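Local coordinates for protein peptide-43 (Lutzomyia longipalpis, PDB 7JQD) that probably binds the PAC1 receptor as a shortened, engineered relative of maxadilan, the vasodilator peptide of sand fly saliva, at residues R8-D13 with K29-E34; D13-A18 with S22-C27. One frame throughout, in Å; residues are numbered along the deposited sequence.

Contact 1 (R8-D13 with K29-E34); sequences RKAIDD and KQKKKE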
# COMPACT_ATOMS: atom_id res chain seq x y z
N ARG B 8 1.64 -4.33 4.68
CA ARG B 8 2.55 -3.39 5.31
C ARG B 8 3.54 -4.10 6.21
O ARG B 8 4.74 -3.82 6.17
CB ARG B 8 1.77 -2.35 6.12
CG ARG B 8 2.64 -1.58 7.09
CD ARG B 8 3.69 -0.78 6.35
NE ARG B 8 4.47 0.05 7.26
CZ ARG B 8 4.09 1.24 7.71
NH1 ARG B 8 4.86 1.92 8.53
NH2 ARG B 8 2.92 1.75 7.34
N LYS B 9 3.05 -5.02 7.06
CA LYS B 9 3.96 -5.76 7.92
C LYS B 9 4.95 -6.56 7.09
O LYS B 9 6.16 -6.54 7.35
CB LYS B 9 3.17 -6.66 8.87
CG LYS B 9 2.39 -5.94 9.96
CD LYS B 9 1.82 -6.95 10.97
CE LYS B 9 1.18 -6.27 12.18
NZ LYS B 9 0.83 -7.23 13.28
N ALA B 10 4.46 -7.25 6.06
CA ALA B 10 5.34 -7.97 5.14
C ALA B 10 6.45 -7.07 4.63
O ALA B 10 7.64 -7.39 4.78
CB ALA B 10 4.54 -8.54 3.97
N ILE B 11 6.09 -5.93 4.04
CA ILE B 11 7.08 -5.01 3.49
C ILE B 11 8.20 -4.77 4.50
O ILE B 11 9.38 -4.95 4.19
CB ILE B 11 6.44 -3.67 3.07
CG1 ILE B 11 5.63 -3.82 1.79
CG2 ILE B 11 7.52 -2.61 2.85
CD1 ILE B 11 4.99 -2.49 1.32
N ASP B 12 7.84 -4.36 5.72
CA ASP B 12 8.87 -3.91 6.66
C ASP B 12 9.72 -5.08 7.14
O ASP B 12 10.94 -4.92 7.35
CB ASP B 12 8.22 -3.18 7.83
CG ASP B 12 7.64 -1.80 7.42
OD1 ASP B 12 8.16 -1.21 6.45
OD2 ASP B 12 6.66 -1.31 8.06
N ASP B 13 9.12 -6.26 7.30
CA ASP B 13 9.90 -7.41 7.71
C ASP B 13 10.88 -7.80 6.61
O ASP B 13 12.07 -8.01 6.88
CB ASP B 13 8.98 -8.57 8.05
CG ASP B 13 9.73 -9.73 8.69
OD1 ASP B 13 10.20 -9.55 9.84
OD2 ASP B 13 9.83 -10.81 8.05
N LYS B 29 7.28 -12.96 -1.66
CA LYS B 29 6.52 -14.10 -2.15
C LYS B 29 6.08 -15.00 -1.01
O LYS B 29 4.93 -15.44 -0.96
CB LYS B 29 7.33 -14.92 -3.16
CG LYS B 29 7.31 -14.35 -4.55
CD LYS B 29 8.28 -15.08 -5.45
CE LYS B 29 8.24 -14.49 -6.85
NZ LYS B 29 9.44 -14.83 -7.66
N GLN B 30 6.99 -15.27 -0.07
CA GLN B 30 6.63 -16.09 1.08
C GLN B 30 5.54 -15.43 1.92
O GLN B 30 4.62 -16.11 2.38
CB GLN B 30 7.88 -16.37 1.92
CG GLN B 30 7.60 -17.12 3.21
CD GLN B 30 6.83 -18.44 3.03
OE1 GLN B 30 6.94 -19.11 1.99
NE2 GLN B 30 6.07 -18.82 4.04
N LYS B 31 5.61 -14.10 2.10
CA LYS B 31 4.60 -13.40 2.90
C LYS B 31 3.22 -13.45 2.25
O LYS B 31 2.20 -13.44 2.96
CB LYS B 31 5.02 -11.95 3.13
CG LYS B 31 6.13 -11.75 4.18
CD LYS B 31 6.01 -12.69 5.34
CE LYS B 31 7.09 -12.42 6.35
NZ LYS B 31 6.89 -11.05 6.90
N LYS B 32 3.16 -13.50 0.92
CA LYS B 32 1.89 -13.68 0.24
C LYS B 32 1.32 -15.08 0.48
O LYS B 32 0.11 -15.24 0.67
CB LYS B 32 2.07 -13.39 -1.24
CG LYS B 32 0.80 -13.41 -2.04
CD LYS B 32 0.97 -12.56 -3.27
CE LYS B 32 0.06 -12.95 -4.40
NZ LYS B 32 0.48 -12.15 -5.59
N LYS B 33 2.18 -16.12 0.46
CA LYS B 33 1.66 -17.46 0.68
C LYS B 33 1.16 -17.62 2.11
O LYS B 33 0.12 -18.24 2.34
CB LYS B 33 2.68 -18.55 0.35
CG LYS B 33 3.48 -18.35 -0.94
CD LYS B 33 4.54 -19.44 -1.06
CE LYS B 33 5.80 -18.95 -1.78
NZ LYS B 33 7.07 -19.39 -1.08
N GLU B 34 1.87 -17.03 3.07
CA GLU B 34 1.36 -17.05 4.45
C GLU B 34 -0.00 -16.38 4.52
O GLU B 34 -0.92 -16.91 5.17
CB GLU B 34 2.35 -16.35 5.39
CG GLU B 34 3.81 -16.66 5.09
CD GLU B 34 4.69 -16.59 6.30
OE1 GLU B 34 4.54 -15.62 7.07
OE2 GLU B 34 5.54 -17.49 6.45
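Lys31 reaches across from helix 21-37 and does two jobs with one side chain: its base packs on Ala10, and its ammonium group pairs with Asp13 one turn further along helix 3-17. At the base the meeting is methyl against methylene. Ala10 CB lies 3.5 Å from Lys31 CB and 3.6 Å from Lys31 CG, and the alpha carbons of Ala10 and Lys31 stand 5.9 Å apart, the closest pair of alpha carbons across the two segments. Beyond CG the lysine is not extended. It bends at chi2 (-38°) and again at chi4 (64°), and the second bend carries NZ to the aspartate, where the two side chains cross at about a right angle. Lys31 NZ donates to Asp13 OD2 over 3.2 Å, a hydrogen bond within a salt bridge. The donor stands above the carboxylate, 43° out of its plane, and Asp13 CB is also close, at 3.4 Å from Lys31 NZ; the ammonium thus leans over one side of the aspartate rather than meeting it head-on. The other oxygen, Asp13 OD1, is engaged in a salt bridge with Arg16, so the carboxylate is shared between two cations and would probably be stabilised in its ionised form. Only 146 Å² is buried between the segments, both sides summed, which fits a contact carried by three residues. On the side of the helix turned from Lys31, Arg8 NE donates a hydrogen bond to Asp12 OD2 at 2.7 Å, part of a salt bridge. Helix 3-17 packs on helix 21-37 along one side, where Ala10 and Ile11 also rest on Met28, and both helices meet the chain of another protein, through Arg8, Ile11 and Asp12 and, more weakly, the Lys32 ammonium.

Contact 2 (D13-A18 with S22-C27); sequences DCARQA and SVFKAC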
# COMPACT_ATOMS: atom_id res chain seq x y z
N ASP B 13 9.12 -6.26 7.30
CA ASP B 13 9.90 -7.41 7.71
C ASP B 13 10.88 -7.80 6.61
O ASP B 13 12.07 -8.01 6.88
CB ASP B 13 8.98 -8.57 8.05
CG ASP B 13 9.73 -9.73 8.69
OD1 ASP B 13 10.20 -9.55 9.84
OD2 ASP B 13 9.83 -10.81 8.05
N CYS B 14 10.41 -7.87 5.37
CA CYS B 14 11.28 -8.29 4.27
C CYS B 14 12.35 -7.26 3.98
O CYS B 14 13.52 -7.61 3.79
CB CYS B 14 10.45 -8.59 3.03
SG CYS B 14 9.37 -10.02 3.21
N ALA B 15 11.97 -5.98 3.91
CA ALA B 15 12.92 -4.89 3.69
C ALA B 15 14.04 -4.88 4.71
O ALA B 15 15.10 -4.30 4.44
CB ALA B 15 12.20 -3.54 3.71
N ARG B 16 13.83 -5.51 5.86
CA ARG B 16 14.86 -5.58 6.88
C ARG B 16 15.74 -6.83 6.72
O ARG B 16 16.95 -6.77 6.97
CB ARG B 16 14.22 -5.56 8.27
CG ARG B 16 15.09 -6.19 9.32
CD ARG B 16 14.32 -6.37 10.60
NE ARG B 16 13.33 -7.42 10.45
CZ ARG B 16 13.63 -8.72 10.33
NH1 ARG B 16 14.90 -9.13 10.35
NH2 ARG B 16 12.67 -9.61 10.18
N GLN B 17 15.16 -7.96 6.33
CA GLN B 17 15.97 -9.14 6.03
C GLN B 17 16.81 -8.91 4.79
O GLN B 17 18.03 -9.13 4.80
CB GLN B 17 15.08 -10.36 5.83
CG GLN B 17 14.15 -10.62 6.95
CD GLN B 17 13.49 -11.95 6.78
OE1 GLN B 17 14.02 -12.82 6.07
NE2 GLN B 17 12.32 -12.13 7.37
N ALA B 18 16.18 -8.50 3.69
CA ALA B 18 16.83 -8.51 2.40
C ALA B 18 17.79 -7.33 2.27
O ALA B 18 17.44 -6.20 2.64
CB ALA B 18 15.79 -8.46 1.29
N SER B 22 16.31 -9.18 -4.96
CA SER B 22 15.75 -10.49 -5.30
C SER B 22 15.54 -11.33 -4.05
O SER B 22 14.64 -12.18 -4.02
CB SER B 22 16.65 -11.19 -6.30
OG SER B 22 17.97 -11.24 -5.82
N VAL B 23 16.32 -11.10 -2.99
CA VAL B 23 15.95 -11.64 -1.69
C VAL B 23 14.62 -11.04 -1.23
O VAL B 23 13.75 -11.75 -0.71
CB VAL B 23 17.07 -11.38 -0.66
CG1 VAL B 23 16.76 -12.05 0.67
CG2 VAL B 23 18.42 -11.82 -1.22
N PHE B 24 14.45 -9.73 -1.42
CA PHE B 24 13.23 -9.05 -1.00
C PHE B 24 12.00 -9.70 -1.62
O PHE B 24 11.04 -10.04 -0.92
CB PHE B 24 13.29 -7.57 -1.36
CG PHE B 24 12.10 -6.80 -0.89
CD1 PHE B 24 11.98 -6.43 0.44
CD2 PHE B 24 11.06 -6.48 -1.77
CE1 PHE B 24 10.89 -5.75 0.88
CE2 PHE B 24 9.95 -5.79 -1.32
CZ PHE B 24 9.87 -5.42 -0.01
N LYS B 25 12.02 -9.88 -2.95
CA LYS B 25 10.87 -10.46 -3.63
C LYS B 25 10.56 -11.84 -3.06
O LYS B 25 9.38 -12.20 -2.90
CB LYS B 25 11.12 -10.53 -5.14
CG LYS B 25 11.25 -9.17 -5.81
CD LYS B 25 11.59 -9.31 -7.30
CE LYS B 25 12.31 -8.07 -7.83
NZ LYS B 25 13.63 -8.43 -8.45
N ALA B 26 11.60 -12.60 -2.73
CA ALA B 26 11.41 -13.97 -2.26
C ALA B 26 10.72 -13.98 -0.91
O ALA B 26 9.70 -14.65 -0.74
CB ALA B 26 12.75 -14.71 -2.20
N CYS B 27 11.27 -13.25 0.06
CA CYS B 27 10.59 -13.07 1.33
C CYS B 27 9.18 -12.54 1.12
O CYS B 27 8.23 -12.99 1.78
CB CYS B 27 11.41 -12.13 2.22
SG CYS B 27 10.60 -11.60 3.73
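Cys14 and Cys27 are joined covalently, SG to SG at 2.1 Å with a chi3 of -78°, and this disulfide ties the helices at one end; the alpha carbons come closer, 5.0 Å, at Ala18 and Phe24. Beside the disulfide the Phe24 ring lies along one flank of the groove between the helices. Its CG is anti to the backbone N (chi1 -177°), which directs the ring along the first helix. There CE1 comes within 3.6 Å of Cys14 CB and 3.8 Å of Ala15 CB, while the backbone N of Ala15 lies near the ring plane, at its edge. Ala18, the first residue to leave helical geometry, packs nearer the turn: its CB is 3.8 Å from Phe24 CB and 3.7 Å from Val23 CB. Replacing Phe24 with an alanine is likely to leave Cys14 and Ala15 without their apolar cover and open a gap beside the disulfide. The ring also meets an aromatic side chain of another protein chain, so the tight part reaches the intermolecular surface.

The opposite flank is looser. Gln17 is exposed there, its NE2 comes no closer to Cys27 SG than 4.1 Å, and its hydrogen bond to Asp13 OD2 is weak; Val23, also exposed, keeps its contact with Ala18. No hydrogen bond crosses between the segments, so cohesion rests on the covalent link and apolar packing. With local axes 8.6 Å apart and directions 145° from parallel, the pair forms a disulfide-linked antiparallel helical hairpin, close to its turn.

From the N terminus, helix 3-17 passes first through 8-13 and then through 13-18, turns over a short connection, and returns as helix 21-37 through 22-27 and 29-34. Contact 2 closes the small loop with three residues between its segments; contact 1 closes a wider one with fifteen, so contact 2 is nested inside it and the two do not cross. Their centres lie 9 Å apart, and Asp13 belongs to both. They also touch directly, Lys31 CG lying 3.8 Å from Cys14 SG. Together they join the same two helices at successive levels, covalently near the turn and by apolar packing and a salt bridge near the middle of the hairpin.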